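Local coordinates for protein halogenase (Chondromyces crocatus, PDB 3E1T) that binds FAD and, as a flavin-dependent halogenase, probably chlorinates an intermediate or precursor of the antibiotic chondrochloren, at residues 22-26 against 326-331; 174-178 against 294-300; 317-322 against 350-355. All coordinates share one frame; numbering follows the deposited sequence.

Interaction 1 of 3, residues 22-26 against 326-331; sequences LASFV and VARAIN
The carboxamide of Asn331 and the phenyl ring of Phe25 are the flat groups here. Asn331 uses its ND2, which donates to Phe25 O at 2.9 Å with an N-H...O angle of 165° and the acceptor in the amide plane. Seen from the carbonyl, the donor stands 46° above its plane. ND2 also bonds Leu500 O, so two backbone oxygens fix the rotation of the amide, while OD1 rests 3.2 Å from Val26 CA and has a weak hydrogen bond from His31. The Phe25 ring meets Ala327 CB only obliquely; the closer touch is Phe25 CB to Ala327 CB, 3.5 Å. Because CG of Leu22 lies anti to the backbone N (chi1 166°), CD1 swings across to within 3.5 Å of Ala327 N. Val326 CG1 and Ile330 CD1 border the same methyl. Further along, Val26 and Ile330 cross at about a right angle, their CG2 methyls 3.9 Å apart. The small Ala327 matches a close approach of the backbones, its CA 5.4 Å from that of Leu22. Two roughly parallel helices, segment axes 9.0 Å apart, pack beside strands 10-13 and 163-166, as in a Rossmann-type FAD-binding domain, where helix 17-27 probably belongs to the glycine-rich dinucleotide-binding motif.

Interaction 2 of 3, residues 174-178 against 294-300; sequences VSQAV and WKNGMAL
Strand 298-300, an outermost strand of the five-stranded parallel sheet in the FAD-binding domain, and the tight turn that leads into it receive the short 3-10 segment 175-177. Val178 has the largest share of the contact, and its two methyls part company. CG1, anti to the backbone N (chi1 171°), reaches the backbone of Trp294, 3.4 Å from its N. CG2 instead lies against the thioether of Met298, 3.6 Å from SD. The Met298 chain is extended throughout, which carries CE to the 3-10 turn, 3.4 Å from Val174 O and 4.0 Å from Val174 CG2. Leu300 divides its branches as well: CD1 packs on Val178 CB at 3.9 Å, and CD2 on Ser175 CB at 3.7 Å. Lys295 contributes methylenes, with CD 3.2 Å from Ala177 O. No direct hydrogen bond joins the segments; one water donates to both Val178 O and Trp294 O, and the water oxygen is 2.6 Å from Val178 O. Met298 and Leu300 thus face segment 174-178, whereas Ala299 points away from it, onto Phe344 and Phe347 of helix 340-368. Strand 163-166 runs alongside through backbone bonds of Gly297 and Ala299, and Val137 and Phe139 of strand 133-140 adjoin Val174, Ala177, Lys295 and Met298.

Interaction 3 of 3, residues 317-322 against 350-355; sequences HLATYS and RYRREY. With FAD (flavin-adenine dinucleotide), chain C.
Tyr351 lies with one ring face against Ser322, and His317 meets Glu354 by its ring edge; together they mark the two flanks of an antiparallel helix pair. The segment axes lie 10.3 Å apart, with their N-to-C directions at 164°, and the intervening chain from 323 to 349 is largely helical, so this is a helical hairpin of helices 315-333 and 340-368. Ser322 CB sits over the centre of the Tyr351 ring, 3.4 Å from the centroid and close to the ring normal, a CH-pi contact. Ser322 OG is hydrogen-bonded to Gly302 N, tying the helix to the loop after strand 298-300, while Phe293 meets the Tyr351 ring with the two planes inclined to each other. On the other flank, His317 NE2 donates to Glu354 OE2 at 2.7 Å. The acceptor lies near the imidazole plane, but the donor stands 36° above the carboxylate plane, and the two flat groups are turned 76° apart. Glu354 reaches this position through a bend at chi2, and its CG packs on Leu318 CD2 at 3.7 Å. Between the flanks, Tyr321 extends across the helix interface: its CE2 approaches Glu354 CB at 3.8 Å, and its hydroxyl touches Arg350 CG. Arg350 then turns its guanidinium to Glu346. Ala319, whose CB points away from segment 350-355, lines the FAD pocket with that CB 3.8 Å from O2P of the cofactor. At the far end of Tyr321, one water is hydrogen-bonded to OH and donates to Arg350 O at 2.8 Å.

In the fold
Helix 315-333 is the shared element: its residues 317-322 serve interaction 3 and residues 326-331 serve interaction 1, with the two contact centres 14 Å apart. The centre of interaction 2 is about 16 Å from each of the other centres, yet its residues touch both contacts. Ala299 CB comes within 4.3 Å of Val326 CG2, and Leu300 O within 4.0 Å of Tyr351 CE2, so strand 298-300 joins the three contacts by packing. They lie at increasing distance from one cofactor. Interaction 3 meets one FAD phosphate by van der Waals contact through Ala319, while the side chains of Val174 in interaction 2 and Leu22 in interaction 1 stand about 6 Å and 9 Å from FAD.

Interaction 1 of 3, residues 22-26 against 326-331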
loop_
_atom_site.group_PDB
_atom_site.type_symbol
_atom_site.label_atom_id
_atom_site.label_comp_id
_atom_site.label_asym_id
_atom_site.label_seq_id
_atom_site.Cartn_x
_atom_site.Cartn_y
_atom_site.Cartn_z
ATOM N N LEU A 22 -12.974 0.798 -7.411
ATOM C CA LEU A 22 -13.405 -0.092 -8.493
ATOM C C LEU A 22 -14.930 -0.063 -8.690
ATOM O O LEU A 22 -15.401 0.087 -9.802
ATOM C CB LEU A 22 -12.953 -1.526 -8.220
ATOM C CG LEU A 22 -13.590 -2.646 -9.051
ATOM C CD1 LEU A 22 -13.403 -2.457 -10.552
ATOM C CD2 LEU A 22 -13.027 -3.967 -8.639
ATOM N N ALA A 23 -15.680 -0.222 -7.608
ATOM C CA ALA A 23 -17.146 -0.174 -7.682
ATOM C C ALA A 23 -17.614 1.120 -8.356
ATOM O O ALA A 23 -18.361 1.072 -9.330
ATOM C CB ALA A 23 -17.748 -0.325 -6.294
ATOM N N SER A 24 -17.142 2.268 -7.865
ATOM C CA SER A 24 -17.492 3.565 -8.455
ATOM C C SER A 24 -17.231 3.636 -9.953
ATOM O O SER A 24 -18.095 4.074 -10.704
ATOM C CB SER A 24 -16.764 4.710 -7.751
ATOM O OG SER A 24 -17.081 4.733 -6.379
ATOM N N PHE A 25 -16.048 3.202 -10.386
ATOM C CA PHE A 25 -15.623 3.327 -11.792
ATOM C C PHE A 25 -16.426 2.477 -12.784
ATOM O O PHE A 25 -16.516 2.809 -13.968
ATOM C CB PHE A 25 -14.132 2.969 -11.949
ATOM C CG PHE A 25 -13.175 4.074 -11.568
ATOM C CD1 PHE A 25 -13.531 5.412 -11.696
ATOM C CD2 PHE A 25 -11.903 3.764 -11.114
ATOM C CE1 PHE A 25 -12.633 6.429 -11.356
ATOM C CE2 PHE A 25 -11.001 4.770 -10.770
ATOM C CZ PHE A 25 -11.366 6.105 -10.894
ATOM N N VAL A 26 -16.951 1.348 -12.325
ATOM C CA VAL A 26 -17.749 0.501 -13.198
ATOM C C VAL A 26 -19.201 1.015 -13.229
ATOM O O VAL A 26 -19.813 1.072 -14.291
ATOM C CB VAL A 26 -17.673 -1.006 -12.809
ATOM C CG1 VAL A 26 -18.621 -1.846 -13.679
ATOM C CG2 VAL A 26 -16.238 -1.534 -12.936
ATOM N N VAL A 326 -8.582 -2.733 -13.061
ATOM C CA VAL A 326 -9.598 -3.783 -13.090
ATOM C C VAL A 326 -10.893 -3.186 -13.639
ATOM O O VAL A 326 -11.541 -3.798 -14.483
ATOM C CB VAL A 326 -9.796 -4.447 -11.712
ATOM C CG1 VAL A 326 -11.083 -5.274 -11.677
ATOM C CG2 VAL A 326 -8.637 -5.343 -11.413
ATOM N N ALA A 327 -11.219 -1.972 -13.201
ATOM C CA ALA A 327 -12.408 -1.250 -13.695
ATOM C C ALA A 327 -12.397 -1.140 -15.206
ATOM O O ALA A 327 -13.428 -1.349 -15.834
ATOM C CB ALA A 327 -12.510 0.122 -13.069
ATOM N N ARG A 328 -11.233 -0.826 -15.784
ATOM C CA ARG A 328 -11.066 -0.748 -17.237
ATOM C C ARG A 328 -11.235 -2.077 -17.939
ATOM O O ARG A 328 -11.782 -2.131 -19.052
ATOM C CB ARG A 328 -9.707 -0.166 -17.617
ATOM C CG ARG A 328 -9.612 1.318 -17.404
ATOM C CD ARG A 328 -8.257 1.839 -17.791
ATOM N NE ARG A 328 -8.177 3.259 -17.461
ATOM C CZ ARG A 328 -7.051 3.947 -17.346
ATOM N NH1 ARG A 328 -5.876 3.353 -17.532
ATOM N NH2 ARG A 328 -7.106 5.229 -17.035
ATOM N N ALA A 329 -10.752 -3.148 -17.317
ATOM C CA ALA A 329 -10.944 -4.479 -17.888
ATOM C C ALA A 329 -12.436 -4.808 -17.901
ATOM O O ALA A 329 -12.971 -5.229 -18.934
ATOM C CB ALA A 329 -10.148 -5.537 -17.124
ATOM N N ILE A 330 -13.097 -4.566 -16.768
ATOM C CA ILE A 330 -14.521 -4.844 -16.606
ATOM C C ILE A 330 -15.415 -3.967 -17.507
ATOM O O ILE A 330 -16.333 -4.485 -18.139
ATOM C CB ILE A 330 -14.960 -4.722 -15.134
ATOM C CG1 ILE A 330 -14.306 -5.827 -14.297
ATOM C CG2 ILE A 330 -16.487 -4.797 -15.009
ATOM C CD1 ILE A 330 -14.508 -5.676 -12.809
ATOM N N ASN A 331 -15.137 -2.663 -17.565
ATOM C CA ASN A 331 -15.895 -1.730 -18.418
ATOM C C ASN A 331 -15.710 -2.006 -19.908
ATOM O O ASN A 331 -16.615 -1.746 -20.704
ATOM C CB ASN A 331 -15.538 -0.269 -18.112
ATOM C CG ASN A 331 -16.099 0.210 -16.789
ATOM O OD1 ASN A 331 -17.061 -0.363 -16.253
ATOM N ND2 ASN A 331 -15.510 1.283 -16.252
#

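Interaction 2 of 3, residues 174-178 against 294-300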
loop_
_atom_site.group_PDB
_atom_site.type_symbol
_atom_site.label_atom_id
_atom_site.label_comp_id
_atom_site.label_asym_id
_atom_site.label_seq_id
_atom_site.Cartn_x
_atom_site.Cartn_y
_atom_site.Cartn_z
ATOM N N VAL A 174 -10.570 -15.231 0.609
ATOM C CA VAL A 174 -10.935 -15.794 -0.698
ATOM C C VAL A 174 -9.847 -15.729 -1.769
ATOM O O VAL A 174 -9.999 -16.311 -2.851
ATOM C CB VAL A 174 -12.263 -15.153 -1.270
ATOM C CG1 VAL A 174 -13.441 -15.361 -0.302
ATOM C CG2 VAL A 174 -12.080 -13.669 -1.597
ATOM N N SER A 175 -8.733 -15.059 -1.480
ATOM C CA SER A 175 -7.701 -14.863 -2.515
ATOM C C SER A 175 -7.084 -16.155 -3.022
ATOM O O SER A 175 -6.619 -16.203 -4.159
ATOM C CB SER A 175 -6.600 -13.904 -2.047
ATOM O OG SER A 175 -5.808 -14.505 -1.040
ATOM N N GLN A 176 -7.089 -17.206 -2.199
ATOM C CA GLN A 176 -6.505 -18.492 -2.608
ATOM C C GLN A 176 -7.236 -19.148 -3.791
ATOM O O GLN A 176 -6.708 -20.053 -4.440
ATOM C CB GLN A 176 -6.399 -19.464 -1.426
ATOM C CG GLN A 176 -7.719 -20.088 -1.008
ATOM C CD GLN A 176 -8.604 -19.131 -0.240
ATOM O OE1 GLN A 176 -8.168 -18.051 0.175
ATOM N NE2 GLN A 176 -9.866 -19.527 -0.036
ATOM N N ALA A 177 -8.435 -18.665 -4.085
ATOM C CA ALA A 177 -9.163 -19.089 -5.267
ATOM C C ALA A 177 -8.496 -18.591 -6.550
ATOM O O ALA A 177 -8.699 -19.179 -7.611
ATOM C CB ALA A 177 -10.608 -18.630 -5.193
ATOM N N VAL A 178 -7.700 -17.518 -6.465
ATOM C CA VAL A 178 -7.002 -16.999 -7.652
ATOM C C VAL A 178 -5.523 -17.432 -7.734
ATOM O O VAL A 178 -5.042 -17.824 -8.810
ATOM C CB VAL A 178 -7.109 -15.448 -7.768
ATOM C CG1 VAL A 178 -6.218 -14.930 -8.861
ATOM C CG2 VAL A 178 -8.552 -15.012 -8.030
ATOM N N TRP A 294 -5.631 -12.701 -11.384
ATOM C CA TRP A 294 -6.960 -13.035 -11.924
ATOM C C TRP A 294 -7.037 -14.502 -12.379
ATOM O O TRP A 294 -6.009 -15.154 -12.600
ATOM C CB TRP A 294 -7.315 -12.106 -13.085
ATOM C CG TRP A 294 -6.563 -12.409 -14.330
ATOM C CD1 TRP A 294 -5.253 -12.125 -14.585
ATOM C CD2 TRP A 294 -7.071 -13.062 -15.504
ATOM N NE1 TRP A 294 -4.914 -12.557 -15.845
ATOM C CE2 TRP A 294 -6.011 -13.134 -16.432
ATOM C CE3 TRP A 294 -8.322 -13.577 -15.865
ATOM C CZ2 TRP A 294 -6.160 -13.715 -17.698
ATOM C CZ3 TRP A 294 -8.471 -14.148 -17.130
ATOM C CH2 TRP A 294 -7.395 -14.217 -18.023
ATOM N N LYS A 295 -8.243 -15.035 -12.519
ATOM C CA LYS A 295 -8.351 -16.381 -13.109
ATOM C C LYS A 295 -9.354 -16.476 -14.263
ATOM O O LYS A 295 -8.954 -16.494 -15.435
ATOM C CB LYS A 295 -8.535 -17.475 -12.040
ATOM C CG LYS A 295 -9.770 -17.344 -11.180
ATOM C CD LYS A 295 -10.098 -18.657 -10.454
ATOM C CE LYS A 295 -9.888 -19.887 -11.350
ATOM N NZ LYS A 295 -10.604 -21.112 -10.866
ATOM N N ASN A 296 -10.637 -16.538 -13.942
ATOM C CA ASN A 296 -11.709 -16.510 -14.935
ATOM C C ASN A 296 -12.910 -16.017 -14.169
ATOM O O ASN A 296 -13.446 -16.736 -13.322
ATOM C CB ASN A 296 -11.982 -17.898 -15.542
ATOM C CG ASN A 296 -11.341 -18.087 -16.924
ATOM O OD1 ASN A 296 -10.834 -17.137 -17.544
ATOM N ND2 ASN A 296 -11.369 -19.319 -17.414
ATOM N N GLY A 297 -13.274 -14.763 -14.417
ATOM C CA GLY A 297 -14.349 -14.102 -13.695
ATOM C C GLY A 297 -13.981 -13.537 -12.331
ATOM O O GLY A 297 -14.831 -12.964 -11.660
ATOM N N MET A 298 -12.733 -13.706 -11.899
ATOM C CA MET A 298 -12.306 -13.176 -10.601
ATOM C C MET A 298 -10.996 -12.417 -10.733
ATOM O O MET A 298 -10.172 -12.742 -11.590
ATOM C CB MET A 298 -12.182 -14.290 -9.555
ATOM C CG MET A 298 -12.008 -13.814 -8.103
ATOM S SD MET A 298 -12.031 -15.230 -7.018
ATOM C CE MET A 298 -11.474 -14.583 -5.424
ATOM N N ALA A 299 -10.822 -11.397 -9.895
ATOM C CA ALA A 299 -9.569 -10.634 -9.819
ATOM C C ALA A 299 -9.263 -10.232 -8.378
ATOM O O ALA A 299 -10.163 -10.210 -7.533
ATOM C CB ALA A 299 -9.636 -9.421 -10.687
ATOM N N LEU A 300 -7.994 -9.916 -8.100
ATOM C CA LEU A 300 -7.589 -9.422 -6.781
ATOM C C LEU A 300 -7.060 -8.005 -6.946
ATOM O O LEU A 300 -6.282 -7.711 -7.867
ATOM C CB LEU A 300 -6.511 -10.315 -6.137
ATOM C CG LEU A 300 -6.651 -11.842 -6.144
ATOM C CD1 LEU A 300 -5.316 -12.545 -5.808
ATOM C CD2 LEU A 300 -7.759 -12.298 -5.192
HETATM O O HOH W 1 -5.086 -17.878 -11.438
#

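Interaction 3 of 3, residues 317-322 against 350-355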
loop_
_atom_site.group_PDB
_atom_site.type_symbol
_atom_site.label_atom_id
_atom_site.label_comp_id
_atom_site.label_asym_id
_atom_site.label_seq_id
_atom_site.Cartn_x
_atom_site.Cartn_y
_atom_site.Cartn_z
ATOM N N HIS A 317 -2.126 3.971 -3.065
ATOM C CA HIS A 317 -1.922 4.208 -4.486
ATOM C C HIS A 317 -2.051 2.908 -5.284
ATOM O O HIS A 317 -2.716 2.875 -6.323
ATOM C CB HIS A 317 -0.553 4.868 -4.724
ATOM C CG HIS A 317 -0.053 4.756 -6.131
ATOM N ND1 HIS A 317 -0.690 5.349 -7.197
ATOM C CD2 HIS A 317 1.039 4.141 -6.643
ATOM C CE1 HIS A 317 -0.021 5.097 -8.310
ATOM N NE2 HIS A 317 1.030 4.359 -8.002
ATOM N N LEU A 318 -1.394 1.851 -4.806
ATOM C CA LEU A 318 -1.409 0.556 -5.475
ATOM C C LEU A 318 -2.828 -0.008 -5.530
ATOM O O LEU A 318 -3.260 -0.511 -6.559
ATOM C CB LEU A 318 -0.461 -0.438 -4.766
ATOM C CG LEU A 318 1.033 -0.231 -5.070
ATOM C CD1 LEU A 318 1.895 -1.189 -4.277
ATOM C CD2 LEU A 318 1.309 -0.373 -6.542
ATOM N N ALA A 319 -3.530 0.082 -4.406
ATOM C CA ALA A 319 -4.922 -0.364 -4.317
ATOM C C ALA A 319 -5.833 0.373 -5.310
ATOM O O ALA A 319 -6.648 -0.253 -5.998
ATOM C CB ALA A 319 -5.433 -0.197 -2.903
ATOM N N THR A 320 -5.673 1.694 -5.394
ATOM C CA THR A 320 -6.533 2.527 -6.235
ATOM C C THR A 320 -6.133 2.444 -7.699
ATOM O O THR A 320 -6.985 2.539 -8.581
ATOM C CB THR A 320 -6.574 4.017 -5.768
ATOM O OG1 THR A 320 -5.252 4.587 -5.785
ATOM C CG2 THR A 320 -7.168 4.133 -4.367
ATOM N N TYR A 321 -4.841 2.264 -7.967
ATOM C CA TYR A 321 -4.382 2.073 -9.341
ATOM C C TYR A 321 -4.842 0.721 -9.871
ATOM O O TYR A 321 -5.290 0.639 -11.007
ATOM C CB TYR A 321 -2.867 2.174 -9.436
ATOM C CG TYR A 321 -2.272 1.963 -10.803
ATOM C CD1 TYR A 321 -2.709 2.701 -11.909
ATOM C CD2 TYR A 321 -1.228 1.058 -10.989
ATOM C CE1 TYR A 321 -2.130 2.523 -13.158
ATOM C CE2 TYR A 321 -0.659 0.873 -12.232
ATOM C CZ TYR A 321 -1.106 1.612 -13.304
ATOM O OH TYR A 321 -0.518 1.429 -14.531
ATOM N N SER A 322 -4.712 -0.328 -9.061
ATOM C CA SER A 322 -5.197 -1.661 -9.471
ATOM C C SER A 322 -6.725 -1.686 -9.643
ATOM O O SER A 322 -7.226 -2.374 -10.525
ATOM C CB SER A 322 -4.719 -2.776 -8.535
ATOM O OG SER A 322 -5.207 -2.668 -7.202
ATOM N N ARG A 350 0.394 -4.330 -15.969
ATOM C CA ARG A 350 0.501 -2.971 -15.444
ATOM C C ARG A 350 0.669 -2.920 -13.920
ATOM O O ARG A 350 1.467 -2.137 -13.402
ATOM C CB ARG A 350 -0.751 -2.189 -15.821
ATOM C CG ARG A 350 -0.582 -1.077 -16.823
ATOM C CD ARG A 350 -0.582 -1.576 -18.232
ATOM N NE ARG A 350 -1.269 -0.632 -19.108
ATOM C CZ ARG A 350 -0.717 0.433 -19.680
ATOM N NH1 ARG A 350 0.570 0.734 -19.490
ATOM N NH2 ARG A 350 -1.461 1.200 -20.454
ATOM N N TYR A 351 -0.112 -3.737 -13.216
ATOM C CA TYR A 351 -0.093 -3.795 -11.754
ATOM C C TYR A 351 1.271 -4.299 -11.241
ATOM O O TYR A 351 1.846 -3.714 -10.317
ATOM C CB TYR A 351 -1.240 -4.695 -11.274
ATOM C CG TYR A 351 -1.594 -4.676 -9.772
ATOM C CD1 TYR A 351 -1.015 -3.774 -8.874
ATOM C CD2 TYR A 351 -2.555 -5.551 -9.278
ATOM C CE1 TYR A 351 -1.372 -3.770 -7.513
ATOM C CE2 TYR A 351 -2.912 -5.569 -7.920
ATOM C CZ TYR A 351 -2.328 -4.669 -7.049
ATOM O OH TYR A 351 -2.705 -4.686 -5.722
ATOM N N ARG A 352 1.762 -5.384 -11.826
ATOM C CA ARG A 352 3.062 -5.953 -11.471
ATOM C C ARG A 352 4.194 -4.956 -11.774
ATOM O O ARG A 352 5.196 -4.913 -11.061
ATOM C CB ARG A 352 3.310 -7.264 -12.227
ATOM C CG ARG A 352 2.516 -8.447 -11.699
ATOM C CD ARG A 352 2.906 -9.801 -12.328
ATOM N NE ARG A 352 2.070 -10.846 -11.741
ATOM C CZ ARG A 352 2.267 -11.397 -10.543
ATOM N NH1 ARG A 352 3.321 -11.059 -9.806
ATOM N NH2 ARG A 352 1.416 -12.311 -10.085
ATOM N N ARG A 353 4.023 -4.159 -12.827
ATOM C CA ARG A 353 5.012 -3.143 -13.185
ATOM C C ARG A 353 5.122 -2.082 -12.100
ATOM O O ARG A 353 6.234 -1.736 -11.698
ATOM C CB ARG A 353 4.700 -2.504 -14.537
ATOM C CG ARG A 353 5.092 -3.384 -15.682
ATOM C CD ARG A 353 4.446 -2.981 -17.002
ATOM N NE ARG A 353 5.108 -1.849 -17.647
ATOM C CZ ARG A 353 6.267 -1.910 -18.302
ATOM N NH1 ARG A 353 6.944 -3.047 -18.388
ATOM N NH2 ARG A 353 6.766 -0.821 -18.864
ATOM N N GLU A 354 3.979 -1.585 -11.619
ATOM C CA GLU A 354 3.976 -0.548 -10.596
ATOM C C GLU A 354 4.412 -1.096 -9.222
ATOM O O GLU A 354 5.169 -0.436 -8.500
ATOM C CB GLU A 354 2.607 0.140 -10.516
ATOM C CG GLU A 354 2.537 1.333 -9.547
ATOM C CD GLU A 354 3.268 2.613 -10.040
ATOM O OE1 GLU A 354 3.840 2.644 -11.159
ATOM O OE2 GLU A 354 3.255 3.600 -9.282
ATOM N N TYR A 355 3.927 -2.289 -8.876
ATOM C CA TYR A 355 4.349 -2.995 -7.659
ATOM C C TYR A 355 5.862 -3.270 -7.679
ATOM O O TYR A 355 6.545 -3.055 -6.668
ATOM C CB TYR A 355 3.559 -4.303 -7.492
ATOM C CG TYR A 355 4.143 -5.295 -6.507
ATOM C CD1 TYR A 355 3.876 -5.197 -5.134
ATOM C CD2 TYR A 355 4.942 -6.353 -6.951
ATOM C CE1 TYR A 355 4.416 -6.131 -4.227
ATOM C CE2 TYR A 355 5.489 -7.281 -6.052
ATOM C CZ TYR A 355 5.222 -7.156 -4.706
ATOM O OH TYR A 355 5.748 -8.077 -3.846
HETATM P PA FAD C . -8.338 -2.426 3.050
HETATM O O1A FAD C . -8.098 -0.959 3.293
HETATM O O2A FAD C . -7.738 -3.341 4.059
HETATM O O5B FAD C . -9.938 -2.651 3.039
HETATM C C5B FAD C . -10.505 -3.924 2.773
HETATM C C4B FAD C . -11.945 -3.959 3.293
HETATM O O4B FAD C . -12.504 -5.249 3.150
HETATM C C3B FAD C . -12.001 -3.625 4.780
HETATM O O3B FAD C . -12.899 -2.550 4.947
HETATM C C2B FAD C . -12.545 -4.871 5.447
HETATM O O2B FAD C . -13.458 -4.525 6.450
HETATM C C1B FAD C . -13.236 -5.586 4.301
HETATM N N9A FAD C . -13.290 -7.055 4.407
HETATM C C8A FAD C . -12.345 -7.925 4.892
HETATM N N7A FAD C . -12.831 -9.181 4.763
HETATM C C5A FAD C . -14.060 -9.128 4.193
HETATM C C6A FAD C . -15.008 -10.102 3.842
HETATM N N6A FAD C . -14.845 -11.389 4.171
HETATM N N1A FAD C . -16.189 -9.701 3.262
HETATM C C2A FAD C . -16.466 -8.374 3.057
HETATM N N3A FAD C . -15.532 -7.427 3.418
HETATM C C4A FAD C . -14.352 -7.795 3.967
HETATM N N1 FAD C . -0.623 2.884 2.688
HETATM C C2 FAD C . -0.556 4.202 2.330
HETATM O O2 FAD C . -1.043 4.533 1.251
HETATM N N3 FAD C . 0.064 5.108 3.172
HETATM C C4 FAD C . 0.606 4.697 4.385
HETATM O O4 FAD C . 1.140 5.505 5.148
HETATM C C4X FAD C . 0.549 3.355 4.740
HETATM N N5 FAD C . 1.077 2.907 5.937
HETATM C C5X FAD C . 0.997 1.569 6.268
HETATM C C6 FAD C . 1.535 1.101 7.472
HETATM C C7 FAD C . 1.451 -0.261 7.797
HETATM C C7M FAD C . 2.224 -0.778 8.978
HETATM C C8 FAD C . 0.832 -1.160 6.920
HETATM C C8M FAD C . 0.899 -2.655 7.133
HETATM C C9 FAD C . 0.289 -0.685 5.731
HETATM C C9A FAD C . 0.369 0.671 5.395
HETATM N N10 FAD C . -0.185 1.115 4.209
HETATM C C10 FAD C . -0.088 2.449 3.875
HETATM C "C1'" FAD C . -0.965 0.168 3.314
HETATM C "C2'" FAD C . -2.487 0.333 3.398
HETATM O "O2'" FAD C . -2.892 -0.031 4.702
HETATM C "C3'" FAD C . -3.197 -0.576 2.383
HETATM O "O3'" FAD C . -2.441 -0.693 1.198
HETATM C "C4'" FAD C . -4.582 -0.098 1.946
HETATM O "O4'" FAD C . -5.434 -0.038 3.067
HETATM C "C5'" FAD C . -5.155 -1.080 0.924
HETATM O "O5'" FAD C . -6.527 -0.843 0.761
HETATM P P FAD C . -7.531 -2.019 0.326
HETATM O O1P FAD C . -8.779 -1.397 -0.265
HETATM O O2P FAD C . -6.883 -2.921 -0.676
HETATM O O3P FAD C . -7.767 -2.882 1.637
HETATM O O HOH W 2 1.917 0.279 -14.668
#